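Local coordinates for protein glycoside transferase (Listeria monocytogenes, PDB 6R2M) that probably hydrolyses exopolysaccharide outside the cell as a glycoside hydrolase, at residues L55-L60 and T107-Q112; N79-D84 and D127-N132; V207-Q212 and N232-E237. One frame throughout, in Å; residues are numbered along the deposited sequence.

Contact 1 (L55-L60 and T107-Q112)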
loop_
_atom_site.group_PDB
_atom_site.type_symbol
_atom_site.label_atom_id
_atom_site.label_comp_id
_atom_site.label_asym_id
_atom_site.label_seq_id
_atom_site.Cartn_x
_atom_site.Cartn_y
_atom_site.Cartn_z
ATOM N N LEU A 55 2.393 -6.125 3.341
ATOM C CA LEU A 55 1.522 -6.649 2.288
ATOM C C LEU A 55 1.325 -8.153 2.447
ATOM O O LEU A 55 0.219 -8.669 2.253
ATOM C CB LEU A 55 2.104 -6.326 0.911
ATOM C CG LEU A 55 1.906 -4.886 0.455
ATOM C CD1 LEU A 55 2.911 -4.572 -0.633
ATOM C CD2 LEU A 55 0.473 -4.665 -0.027
ATOM N N TYR A 56 2.384 -8.862 2.817
ATOM C CA TYR A 56 2.250 -10.287 3.066
ATOM C C TYR A 56 1.322 -10.541 4.244
ATOM O O TYR A 56 0.464 -11.427 4.181
ATOM C CB TYR A 56 3.632 -10.890 3.295
ATOM C CG TYR A 56 3.698 -12.397 3.234
ATOM C CD1 TYR A 56 2.862 -13.138 2.401
ATOM C CD2 TYR A 56 4.611 -13.071 4.018
ATOM C CE1 TYR A 56 2.953 -14.527 2.362
ATOM C CE2 TYR A 56 4.701 -14.456 3.996
ATOM C CZ TYR A 56 3.876 -15.168 3.161
ATOM O OH TYR A 56 3.988 -16.545 3.150
ATOM N N MET A 57 1.452 -9.748 5.315
ATOM C CA MET A 57 0.520 -9.865 6.436
ATOM C C MET A 57 -0.918 -9.639 5.995
ATOM O O MET A 57 -1.826 -10.365 6.424
ATOM C CB MET A 57 0.896 -8.872 7.530
ATOM C CG MET A 57 2.138 -9.293 8.279
ATOM S SD MET A 57 2.828 -8.024 9.384
ATOM C CE MET A 57 1.444 -7.779 10.517
ATOM N N GLU A 58 -1.144 -8.618 5.162
ATOM C CA GLU A 58 -2.480 -8.350 4.641
ATOM C C GLU A 58 -3.023 -9.562 3.888
ATOM O O GLU A 58 -4.167 -9.989 4.107
ATOM C CB GLU A 58 -2.416 -7.108 3.748
ATOM C CG GLU A 58 -3.733 -6.681 3.173
ATOM C CD GLU A 58 -3.620 -5.373 2.401
ATOM O OE1 GLU A 58 -2.689 -4.586 2.685
ATOM O OE2 GLU A 58 -4.471 -5.120 1.523
ATOM N N TYR A 59 -2.206 -10.140 3.002
ATOM C CA TYR A 59 -2.612 -11.328 2.265
ATOM C C TYR A 59 -2.951 -12.480 3.206
ATOM O O TYR A 59 -3.951 -13.175 3.008
ATOM C CB TYR A 59 -1.508 -11.744 1.282
ATOM C CG TYR A 59 -1.888 -12.972 0.497
ATOM C CD1 TYR A 59 -2.666 -12.859 -0.654
ATOM C CD2 TYR A 59 -1.529 -14.241 0.935
ATOM C CE1 TYR A 59 -3.043 -13.972 -1.375
ATOM C CE2 TYR A 59 -1.905 -15.379 0.218
ATOM C CZ TYR A 59 -2.664 -15.235 -0.932
ATOM O OH TYR A 59 -3.070 -16.361 -1.641
ATOM N N LEU A 60 -2.132 -12.694 4.239
ATOM C CA LEU A 60 -2.323 -13.847 5.111
ATOM C C LEU A 60 -3.617 -13.755 5.906
ATOM O O LEU A 60 -4.239 -14.784 6.178
ATOM C CB LEU A 60 -1.116 -13.990 6.040
ATOM C CG LEU A 60 0.147 -14.307 5.243
ATOM C CD1 LEU A 60 1.346 -14.140 6.139
ATOM C CD2 LEU A 60 0.136 -15.707 4.574
ATOM N N THR A 107 -0.527 -1.846 10.780
ATOM C CA THR A 107 -1.489 -1.756 11.870
ATOM C C THR A 107 -2.881 -2.139 11.399
ATOM O O THR A 107 -3.609 -2.812 12.129
ATOM C CB THR A 107 -1.505 -0.359 12.493
ATOM O OG1 THR A 107 -1.793 0.637 11.496
ATOM C CG2 THR A 107 -0.164 -0.068 13.137
ATOM N N GLU A 108 -3.249 -1.776 10.160
ATOM C CA GLU A 108 -4.523 -2.235 9.619
ATOM C C GLU A 108 -4.580 -3.755 9.566
ATOM O O GLU A 108 -5.588 -4.357 9.938
ATOM C CB GLU A 108 -4.757 -1.649 8.228
ATOM C CG GLU A 108 -5.353 -0.257 8.274
ATOM C CD GLU A 108 -6.738 -0.258 8.901
ATOM O OE1 GLU A 108 -7.660 -0.851 8.305
ATOM O OE2 GLU A 108 -6.901 0.315 9.992
ATOM N N ALA A 109 -3.494 -4.394 9.137
ATOM C CA ALA A 109 -3.472 -5.845 9.067
ATOM C C ALA A 109 -3.612 -6.460 10.454
ATOM O O ALA A 109 -4.336 -7.443 10.637
ATOM C CB ALA A 109 -2.186 -6.300 8.379
ATOM N N LEU A 110 -2.957 -5.861 11.452
ATOM C CA LEU A 110 -3.058 -6.355 12.818
ATOM C C LEU A 110 -4.470 -6.224 13.367
ATOM O O LEU A 110 -4.952 -7.131 14.060
ATOM C CB LEU A 110 -2.073 -5.607 13.710
ATOM C CG LEU A 110 -0.602 -6.026 13.551
ATOM C CD1 LEU A 110 0.253 -4.985 14.219
ATOM C CD2 LEU A 110 -0.324 -7.397 14.150
ATOM N N TYR A 111 -5.133 -5.095 13.103
ATOM C CA TYR A 111 -6.511 -4.941 13.564
ATOM C C TYR A 111 -7.407 -5.999 12.937
ATOM O O TYR A 111 -8.229 -6.620 13.623
ATOM C CB TYR A 111 -7.030 -3.542 13.231
ATOM C CG TYR A 111 -6.534 -2.440 14.134
ATOM C CD1 TYR A 111 -6.685 -2.508 15.511
ATOM C CD2 TYR A 111 -5.930 -1.321 13.596
ATOM C CE1 TYR A 111 -6.242 -1.486 16.321
ATOM C CE2 TYR A 111 -5.475 -0.297 14.396
ATOM C CZ TYR A 111 -5.641 -0.388 15.753
ATOM O OH TYR A 111 -5.195 0.643 16.551
ATOM N N GLN A 112 -7.269 -6.208 11.628
ATOM C CA GLN A 112 -8.093 -7.199 10.941
ATOM C C GLN A 112 -7.785 -8.605 11.434
ATOM O O GLN A 112 -8.699 -9.407 11.636
ATOM C CB GLN A 112 -7.878 -7.112 9.428
ATOM C CG GLN A 112 -8.336 -5.804 8.815
ATOM C CD GLN A 112 -9.819 -5.569 9.021
ATOM O OE1 GLN A 112 -10.244 -4.482 9.426
ATOM N NE2 GLN A 112 -10.615 -6.592 8.753
#
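Glu58 and Ala109 bring the backbones together, with their CA atoms 5.2 Å apart where helices 55-60 and 107-112 run almost parallel, their axes 8.9 Å apart and inclined by only 22°. Spacing this close suits a small residue on one side, and Ala109 meets that need. Its methyl points toward the facing helix and serves two neighbours there: Met57, with CB to CB at 4.1 Å, and the backbone of Glu58, whose N lies 4.1 Å from Ala109 CB. The methyl thus packs against the backbone surface itself, with no longer side chain to hold the helices apart.

Met57 makes the second half of the interface. From the CB already resting on Ala109, its chain runs on past CG and then bends at the thioether, chi3 61°, which turns the terminal methyl over to Leu110. Met57 CE ends 4.1 Å from Leu110 CG, with CD2 as near, so the methyl lies against the CG-CD2 side of the leucine. Methionine suits the place because it can bend to follow a neighbour's outline. The CB bond of Leu110 leaves to one side, but its branched end comes nearer to the facing helix.

No hydrogen bond joins the two segments; the buried contact is apolar, apart from Glu58, which sits at its margin where a carboxylate can remain partly exposed. Met57 also touches Phe69 of helix 66-79, Leu110 touches Ala126 of helix 120-136, and Glu58 reaches Ile309 of helix 301-312. Parallel packing of two helices that are separated in the chain by an intervening one is consistent with an (α/α)6 barrel, the fold of glycoside hydrolase family 8 and its relatives.

Contact 2 (N79-D84 and D127-N132)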
loop_
_atom_site.group_PDB
_atom_site.type_symbol
_atom_site.label_atom_id
_atom_site.label_comp_id
_atom_site.label_asym_id
_atom_site.label_seq_id
_atom_site.Cartn_x
_atom_site.Cartn_y
_atom_site.Cartn_z
ATOM N N ASN A 79 12.972 -7.682 13.722
ATOM C CA ASN A 79 13.796 -7.027 12.719
ATOM C C ASN A 79 13.361 -5.621 12.362
ATOM O O ASN A 79 14.178 -4.875 11.813
ATOM C CB ASN A 79 13.845 -7.857 11.424
ATOM C CG ASN A 79 14.487 -9.215 11.626
ATOM O OD1 ASN A 79 15.710 -9.343 11.579
ATOM N ND2 ASN A 79 13.668 -10.236 11.879
ATOM N N PHE A 80 12.114 -5.232 12.643
ATOM C CA PHE A 80 11.607 -3.947 12.175
ATOM C C PHE A 80 11.223 -2.997 13.296
ATOM O O PHE A 80 11.433 -1.784 13.165
ATOM C CB PHE A 80 10.384 -4.147 11.271
ATOM C CG PHE A 80 10.690 -4.792 9.942
ATOM C CD1 PHE A 80 10.713 -6.173 9.810
ATOM C CD2 PHE A 80 10.931 -4.015 8.817
ATOM C CE1 PHE A 80 10.976 -6.773 8.574
ATOM C CE2 PHE A 80 11.201 -4.613 7.578
ATOM C CZ PHE A 80 11.220 -5.987 7.466
ATOM N N ILE A 81 10.667 -3.493 14.397
ATOM C CA ILE A 81 10.122 -2.620 15.434
ATOM C C ILE A 81 11.217 -2.235 16.417
ATOM O O ILE A 81 11.879 -3.104 17.003
ATOM C CB ILE A 81 8.947 -3.288 16.158
ATOM C CG1 ILE A 81 7.845 -3.593 15.142
ATOM C CG2 ILE A 81 8.427 -2.347 17.241
ATOM C CD1 ILE A 81 6.691 -4.375 15.715
ATOM N N THR A 82 11.400 -0.933 16.609
ATOM C CA THR A 82 12.394 -0.449 17.559
ATOM C C THR A 82 11.877 -0.544 18.989
ATOM O O THR A 82 10.702 -0.814 19.243
ATOM C CB THR A 82 12.778 0.993 17.259
ATOM O OG1 THR A 82 11.678 1.861 17.578
ATOM C CG2 THR A 82 13.182 1.144 15.797
ATOM N N GLU A 83 12.774 -0.271 19.937
ATOM C CA GLU A 83 12.372 -0.316 21.336
ATOM C C GLU A 83 11.393 0.796 21.694
ATOM O O GLU A 83 10.663 0.659 22.680
ATOM C CB GLU A 83 13.604 -0.264 22.241
ATOM C CG GLU A 83 14.301 1.082 22.305
ATOM C CD GLU A 83 15.595 1.024 23.104
ATOM O OE1 GLU A 83 15.690 0.192 24.034
ATOM O OE2 GLU A 83 16.516 1.813 22.800
ATOM N N ASP A 84 11.338 1.885 20.920
ATOM C CA ASP A 84 10.303 2.893 21.116
ATOM C C ASP A 84 9.153 2.767 20.114
ATOM O O ASP A 84 8.452 3.754 19.851
ATOM C CB ASP A 84 10.907 4.299 21.090
ATOM C CG ASP A 84 12.006 4.460 20.055
ATOM O OD1 ASP A 84 12.545 5.589 19.943
ATOM O OD2 ASP A 84 12.346 3.476 19.358
ATOM N N ASP A 127 -2.647 -0.678 18.349
ATOM C CA ASP A 127 -2.937 0.555 19.088
ATOM C C ASP A 127 -1.647 1.278 19.445
ATOM O O ASP A 127 -1.535 2.504 19.295
ATOM C CB ASP A 127 -3.702 0.258 20.390
ATOM C CG ASP A 127 -5.182 -0.092 20.199
ATOM O OD1 ASP A 127 -5.758 0.082 19.113
ATOM O OD2 ASP A 127 -5.789 -0.544 21.210
ATOM N N LYS A 128 -0.673 0.522 19.953
ATOM C CA LYS A 128 0.559 1.113 20.472
ATOM C C LYS A 128 1.383 1.690 19.337
ATOM O O LYS A 128 1.876 2.823 19.423
ATOM C CB LYS A 128 1.377 0.066 21.242
ATOM C CG LYS A 128 0.680 -0.593 22.415
ATOM C CD LYS A 128 -0.471 0.234 22.937
ATOM C CE LYS A 128 -1.370 -0.582 23.835
ATOM N NZ LYS A 128 -2.525 -1.124 23.180
ATOM N N ILE A 129 1.525 0.926 18.252
ATOM C CA ILE A 129 2.305 1.400 17.112
ATOM C C ILE A 129 1.638 2.617 16.487
ATOM O O ILE A 129 2.283 3.637 16.222
ATOM C CB ILE A 129 2.493 0.270 16.085
ATOM C CG1 ILE A 129 3.401 -0.816 16.648
ATOM C CG2 ILE A 129 3.105 0.807 14.790
ATOM C CD1 ILE A 129 3.351 -2.100 15.841
ATOM N N LEU A 130 0.330 2.527 16.237
ATOM C CA LEU A 130 -0.334 3.577 15.469
ATOM C C LEU A 130 -0.435 4.870 16.269
ATOM O O LEU A 130 -0.313 5.965 15.705
ATOM C CB LEU A 130 -1.712 3.091 15.010
ATOM C CG LEU A 130 -2.502 3.979 14.050
ATOM C CD1 LEU A 130 -1.671 4.310 12.842
ATOM C CD2 LEU A 130 -3.789 3.285 13.657
ATOM N N ALA A 131 -0.647 4.767 17.583
ATOM C CA ALA A 131 -0.632 5.971 18.405
ATOM C C ALA A 131 0.724 6.651 18.334
ATOM O O ALA A 131 0.815 7.886 18.236
ATOM C CB ALA A 131 -1.004 5.622 19.849
ATOM N N ASN A 132 1.793 5.857 18.338
ATOM C CA ASN A 132 3.134 6.415 18.209
ATOM C C ASN A 132 3.343 7.063 16.843
ATOM O O ASN A 132 3.972 8.123 16.747
ATOM C CB ASN A 132 4.153 5.306 18.464
ATOM C CG ASN A 132 5.540 5.824 18.639
ATOM O OD1 ASN A 132 5.840 6.503 19.617
ATOM N ND2 ASN A 132 6.418 5.492 17.693
HETATM O O HOH W 1 8.188 6.369 20.999
#
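Two residues nearly one helical turn apart, Ile129 and Asn132, carry the helix 127-132 to the loop 79-84, one by apolar contact with Ile81 and the other through water to Asp84. The segment starts with Asp127, whose carboxylate OD1 is hydrogen-bonded to Tyr111 of helix 100-116, while a long salt bridge of 3.9 Å runs from its OD2 to Lys128 NZ at the surface. Ile129 follows. With CG1 beside its backbone N (chi1 -68°), it extends CD1 toward the loop, where it meets Ile81 CD1 at 4.0 Å. The two side chains stand about at right angles and touch only through these terminal methyls; isoleucine suits both places because its CG1-CD1 arm is long enough to carry a methyl across.

At Asn132 the contact becomes polar. ND2 comes within 3.4 Å of Asp84 O, without the angle for a hydrogen bond. One water instead donates to both sides, 2.9 Å from Asp84 O and 2.7 Å from Asn132 OD1. Asparagine fits here because its carbonyl OD1 offers the bridging water an acceptor. Within the loop, Thr82 OG1 is hydrogen-bonded to Phe86 N and, very short at 2.5 Å, to Asp84 OD2. The loop leaves helix 66-79 and borders helix 120-136, which also packs on helix 100-116, Ile129 meeting Thr107 and Leu130 meeting Phe104, Thr107 and Tyr111.

Contact 3 (V207-Q212 and N232-E237)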
loop_
_atom_site.group_PDB
_atom_site.type_symbol
_atom_site.label_atom_id
_atom_site.label_comp_id
_atom_site.label_asym_id
_atom_site.label_seq_id
_atom_site.Cartn_x
_atom_site.Cartn_y
_atom_site.Cartn_z
ATOM N N VAL A 207 4.719 11.597 -13.969
ATOM C CA VAL A 207 3.946 11.056 -12.856
ATOM C C VAL A 207 4.057 9.541 -12.871
ATOM O O VAL A 207 4.120 8.920 -13.939
ATOM C CB VAL A 207 2.463 11.483 -12.881
ATOM C CG1 VAL A 207 2.345 12.995 -12.697
ATOM C CG2 VAL A 207 1.796 11.036 -14.164
ATOM N N ASN A 208 4.083 8.951 -11.680
ATOM C CA ASN A 208 4.054 7.504 -11.504
ATOM C C ASN A 208 2.619 7.098 -11.170
ATOM O O ASN A 208 2.061 7.561 -10.171
ATOM C CB ASN A 208 5.018 7.110 -10.385
ATOM C CG ASN A 208 5.165 5.619 -10.234
ATOM O OD1 ASN A 208 4.185 4.882 -10.255
ATOM N ND2 ASN A 208 6.398 5.162 -10.072
ATOM N N MET A 209 2.015 6.250 -12.009
ATOM C CA MET A 209 0.593 5.965 -11.839
ATOM C C MET A 209 0.295 5.089 -10.622
ATOM O O MET A 209 -0.863 5.048 -10.192
ATOM C CB MET A 209 0.028 5.332 -13.114
ATOM C CG MET A 209 -0.056 6.324 -14.281
ATOM S SD MET A 209 -1.177 7.714 -13.961
ATOM C CE MET A 209 -2.744 6.899 -14.204
ATOM N N ILE A 210 1.285 4.381 -10.066
ATOM C CA ILE A 210 1.066 3.752 -8.762
ATOM C C ILE A 210 0.720 4.815 -7.732
ATOM O O ILE A 210 -0.271 4.705 -6.998
ATOM C CB ILE A 210 2.305 2.955 -8.310
ATOM C CG1 ILE A 210 2.557 1.788 -9.253
ATOM C CG2 ILE A 210 2.116 2.479 -6.860
ATOM C CD1 ILE A 210 3.809 0.987 -8.868
ATOM N N ASP A 211 1.541 5.859 -7.654
ATOM C CA ASP A 211 1.285 6.915 -6.679
ATOM C C ASP A 211 -0.010 7.654 -6.998
ATOM O O ASP A 211 -0.808 7.937 -6.092
ATOM C CB ASP A 211 2.472 7.866 -6.629
ATOM C CG ASP A 211 3.784 7.132 -6.374
ATOM O OD1 ASP A 211 3.736 6.085 -5.699
ATOM O OD2 ASP A 211 4.834 7.600 -6.844
ATOM N N GLN A 212 -0.263 7.920 -8.284
ATOM C CA GLN A 212 -1.505 8.584 -8.661
ATOM C C GLN A 212 -2.724 7.756 -8.262
ATOM O O GLN A 212 -3.715 8.312 -7.781
ATOM C CB GLN A 212 -1.520 8.875 -10.157
ATOM C CG GLN A 212 -0.476 9.909 -10.614
ATOM C CD GLN A 212 -0.859 11.332 -10.226
ATOM O OE1 GLN A 212 -2.024 11.696 -10.322
ATOM N NE2 GLN A 212 0.116 12.133 -9.792
ATOM N N ASN A 232 -11.651 11.095 -15.391
ATOM C CA ASN A 232 -11.833 11.197 -16.832
ATOM C C ASN A 232 -10.585 10.750 -17.583
ATOM O O ASN A 232 -10.685 10.076 -18.617
ATOM C CB ASN A 232 -12.192 12.624 -17.228
ATOM C CG ASN A 232 -12.164 12.823 -18.727
ATOM O OD1 ASN A 232 -11.235 13.428 -19.267
ATOM N ND2 ASN A 232 -13.171 12.291 -19.414
ATOM N N PHE A 233 -9.400 11.105 -17.087
ATOM C CA PHE A 233 -8.182 10.629 -17.727
ATOM C C PHE A 233 -8.169 9.104 -17.782
ATOM O O PHE A 233 -7.863 8.512 -18.817
ATOM C CB PHE A 233 -6.953 11.147 -16.979
ATOM C CG PHE A 233 -5.663 10.658 -17.559
ATOM C CD1 PHE A 233 -5.162 11.220 -18.708
ATOM C CD2 PHE A 233 -4.962 9.626 -16.952
ATOM C CE1 PHE A 233 -3.970 10.762 -19.261
ATOM C CE2 PHE A 233 -3.763 9.166 -17.496
ATOM C CZ PHE A 233 -3.275 9.739 -18.648
ATOM N N LEU A 234 -8.491 8.452 -16.668
ATOM C CA LEU A 234 -8.499 6.993 -16.650
ATOM C C LEU A 234 -9.483 6.440 -17.665
ATOM O O LEU A 234 -9.163 5.511 -18.416
ATOM C CB LEU A 234 -8.831 6.479 -15.244
ATOM C CG LEU A 234 -7.838 6.772 -14.117
ATOM C CD1 LEU A 234 -8.362 6.205 -12.808
ATOM C CD2 LEU A 234 -6.450 6.220 -14.419
ATOM N N GLN A 235 -10.693 7.008 -17.703
ATOM C CA GLN A 235 -11.715 6.509 -18.615
ATOM C C GLN A 235 -11.291 6.675 -20.067
ATOM O O GLN A 235 -11.488 5.765 -20.886
ATOM C CB GLN A 235 -13.046 7.216 -18.348
ATOM C CG GLN A 235 -13.735 6.733 -17.073
ATOM C CD GLN A 235 -14.934 7.580 -16.700
ATOM O OE1 GLN A 235 -15.247 8.561 -17.376
ATOM N NE2 GLN A 235 -15.612 7.208 -15.616
ATOM N N THR A 236 -10.697 7.821 -20.412
ATOM C CA THR A 236 -10.351 8.058 -21.811
ATOM C C THR A 236 -9.136 7.240 -22.243
ATOM O O THR A 236 -9.053 6.828 -23.407
ATOM C CB THR A 236 -10.119 9.550 -22.066
ATOM O OG1 THR A 236 -8.997 10.018 -21.298
ATOM C CG2 THR A 236 -11.359 10.357 -21.699
ATOM N N GLU A 237 -8.198 6.974 -21.331
ATOM C CA GLU A 237 -7.099 6.064 -21.647
ATOM C C GLU A 237 -7.624 4.660 -21.925
ATOM O O GLU A 237 -7.265 4.035 -22.931
ATOM C CB GLU A 237 -6.080 6.033 -20.501
ATOM C CG GLU A 237 -5.142 7.223 -20.455
ATOM C CD GLU A 237 -4.277 7.324 -21.701
ATOM O OE1 GLU A 237 -3.227 6.637 -21.788
ATOM O OE2 GLU A 237 -4.665 8.094 -22.604
#
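Two successive bends in Met209, chi2 -63° and chi3 -77°, fold its chain so that CE faces Phe233 and Leu234, joining the start of helix 209-223 to helix 228-241. These are consecutive helices in a chain that is about half helix, and the first begins at an N-cap, Asn208, where strand 206-208 gives way to it. At this point the backbones are well apart, with Met209 and Leu234 CA atoms 10.3 Å from each other, and a long, unbranched side chain suits this spacing.

One methyl does all the touching from the methionine side. Met209 CE lies 3.8 Å from Leu234 CD2, the two side chains lying alongside each other and heading opposite ways, and 4.1 Å from Phe233 CE2. It reaches the aromatic ring at the edge, near the ring plane, rather than over a face. One face is occupied by Glu237 CG from the next helical turn, 3.6 Å above the plane, and the ring also packs edge-to-face with Phe189 and Tyr248. Leu234 continues the apolar layer to Leu268 and Tyr271 of helix 262-274, and Met209 touches Val264 there.

Asparagine suits the position just before Met209 because its short side chain can cap the new helix: Asn208 OD1 accepts from Ile210 N at 2.9 Å, with the donor in the carbonyl plane.

None of the three contacts has a direct hydrogen bond across its segments. Contacts 1 and 3 are buried and rest on apolar side chains, whereas contact 2 is only partly buried and combines a pair of methyls with a water bridge. Contacts 1 and 2 interlock along the chain and adjoin through consecutive helices 100-116 and 120-136, where Thr107 packs on Ile129 and Leu130. Contact 3 lies on the opposite side of the chain's centre, about 27 Å from contact 1 between centres, and involves a separate helix pair. The two methionine contacts differ in spacing: close helices in contact 1 suit an alanine, while the wider gap of contact 3 is spanned by methionine and the leucine and phenylalanine facing it.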